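Local coordinates for protein Cow rumen GH26 endo-mannanase (Metagenome, PDB 6UEH) that probably hydrolyses internal beta-1,4-mannosidic linkages in mannans such as galactomannan, as a ruminal family GH26 endo-mannanase, at residues A[225-228]-A[229-233]. Sequence-based numbering, arbitrary orientation.
Sequences IEWV and KERGG
Trp227 sets the benzene edge of its indole against one face of the Arg231 guanidinium: CZ3 of Trp227 lies over the centre of that group, 3.6 Å from CZ of Arg231. The two planes stand 67° apart and the guanidinium meets the ring at its edge, so the pair is edge-to-face with the guanidinium providing the face, not a cation-pi stack. Glu226 fixes the rotation of the same group from the edge. The syn lone pair of its OE1 accepts NE of Arg231 at 3.0 Å, in the guanidinium plane and nearly straight (165° at the hydrogen), a salt bridge for which the bend at chi2 (-82°) carries the carboxylate of Glu226 to NE. Arg231 NH1 makes a second salt bridge, to Glu186 outside this turn. Replacing Arg231 by an alanine would probably cost Glu226 and Glu186 a shared cationic partner and take away the guanidinium face that CZ3 of Trp227 packs against. That charge is likely to matter locally, because Glu226 OE2 and Glu230 OE1 are 3.6 Å apart. At the other end of the indole, NE1 of Trp227 donates to Ala201 O and packs 3.4 Å from CA of Gly233; a beta carbon on Gly233 would clash with NE1, so this approach relies on glycine. The backbone closes the turn: Gly233 N bonds Trp227 O at 2.9 Å, an i to i+6 span wider than an alpha-helical turn, while a water donates to both Val228 O and Gly233 O, bridging them at 2.8 Å each. Gly232, with positive phi, is the first residue to leave the helical conformation. Together these features are characteristic of a glycine-terminated helix C-terminus, here leading from helix 220-230 to strand 234-238 within a beta-alpha-beta unit of the GH26 TIM barrel.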
loop_
_atom_site.group_PDB
_atom_site.type_symbol
_atom_site.label_atom_id
_atom_site.label_comp_id
_atom_site.label_asym_id
_atom_site.label_seq_id
_atom_site.Cartn_x
_atom_site.Cartn_y
_atom_site.Cartn_z
ATOM N N ILE A 225 19.332 -16.608 5.442
ATOM C CA ILE A 225 19.424 -18.054 5.292
ATOM C C ILE A 225 18.926 -18.761 6.550
ATOM O O ILE A 225 18.161 -19.725 6.471
ATOM C CB ILE A 225 20.868 -18.492 4.987
ATOM C CG1 ILE A 225 21.299 -17.959 3.618
ATOM C CG2 ILE A 225 20.996 -20.008 5.042
ATOM C CD1 ILE A 225 22.740 -18.255 3.269
ATOM N N GLU A 226 19.355 -18.265 7.707
ATOM C CA GLU A 226 18.942 -18.825 8.986
ATOM C C GLU A 226 17.423 -18.770 9.139
ATOM O O GLU A 226 16.793 -19.757 9.516
ATOM C CB GLU A 226 19.622 -18.078 10.139
ATOM C CG GLU A 226 19.621 -18.817 11.472
ATOM C CD GLU A 226 18.322 -18.662 12.239
ATOM O OE1 GLU A 226 17.582 -17.688 11.976
ATOM O OE2 GLU A 226 18.042 -19.516 13.107
ATOM N N TRP A 227 16.843 -17.614 8.833
ATOM C CA TRP A 227 15.405 -17.412 8.986
ATOM C C TRP A 227 14.608 -18.369 8.108
ATOM O O TRP A 227 13.658 -19.003 8.567
ATOM C CB TRP A 227 15.030 -15.965 8.655
ATOM C CG TRP A 227 13.589 -15.645 8.928
ATOM C CD1 TRP A 227 12.589 -15.495 8.008
ATOM C CD2 TRP A 227 12.986 -15.450 10.211
ATOM N NE1 TRP A 227 11.401 -15.215 8.641
ATOM C CE2 TRP A 227 11.618 -15.184 9.995
ATOM C CE3 TRP A 227 13.467 -15.474 11.524
ATOM C CZ2 TRP A 227 10.731 -14.936 11.039
ATOM C CZ3 TRP A 227 12.585 -15.231 12.560
ATOM C CH2 TRP A 227 11.232 -14.966 12.311
ATOM N N VAL A 228 15.006 -18.480 6.846
ATOM C CA VAL A 228 14.269 -19.288 5.883
ATOM C C VAL A 228 14.568 -20.778 6.022
ATOM O O VAL A 228 13.656 -21.585 6.194
ATOM C CB VAL A 228 14.576 -18.850 4.437
ATOM C CG1 VAL A 228 13.922 -19.797 3.441
ATOM C CG2 VAL A 228 14.115 -17.417 4.204
ATOM N N LYS A 229 15.846 -21.134 5.954
ATOM C CA LYS A 229 16.244 -22.536 5.871
ATOM C C LYS A 229 16.213 -23.263 7.215
ATOM O O LYS A 229 16.025 -24.479 7.260
ATOM C CB LYS A 229 17.643 -22.646 5.257
ATOM C CG LYS A 229 17.754 -22.037 3.865
ATOM C CD LYS A 229 17.160 -22.946 2.796
ATOM C CE LYS A 229 18.126 -24.064 2.425
ATOM N NZ LYS A 229 17.573 -24.975 1.384
ATOM N N GLU A 230 16.394 -22.530 8.308
ATOM C CA GLU A 230 16.460 -23.169 9.619
ATOM C C GLU A 230 15.215 -22.932 10.472
ATOM O O GLU A 230 14.836 -23.792 11.265
ATOM C CB GLU A 230 17.707 -22.704 10.374
ATOM C CG GLU A 230 19.008 -23.181 9.739
ATOM C CD GLU A 230 20.226 -22.881 10.589
ATOM O OE1 GLU A 230 20.133 -22.017 11.487
ATOM O OE2 GLU A 230 21.279 -23.512 10.358
ATOM N N ARG A 231 14.571 -21.781 10.311
ATOM C CA ARG A 231 13.376 -21.485 11.097
ATOM C C ARG A 231 12.088 -21.618 10.291
ATOM O O ARG A 231 10.993 -21.554 10.849
ATOM C CB ARG A 231 13.471 -20.086 11.703
ATOM C CG ARG A 231 14.544 -19.967 12.765
ATOM C CD ARG A 231 14.199 -18.898 13.780
ATOM N NE ARG A 231 15.134 -17.780 13.731
ATOM C CZ ARG A 231 15.113 -16.756 14.577
ATOM N NH1 ARG A 231 16.003 -15.781 14.461
ATOM N NH2 ARG A 231 14.201 -16.712 15.541
ATOM N N GLY A 232 12.223 -21.805 8.982
ATOM C CA GLY A 232 11.077 -22.020 8.117
ATOM C C GLY A 232 10.257 -20.768 7.871
ATOM O O GLY A 232 9.064 -20.843 7.574
ATOM N N GLY A 233 10.903 -19.612 7.986
ATOM C CA GLY A 233 10.221 -18.345 7.816
ATOM C C GLY A 233 10.286 -17.793 6.406
ATOM O O GLY A 233 10.883 -18.395 5.511
HETATM O O HOH W 1 11.180 -21.157 4.877
#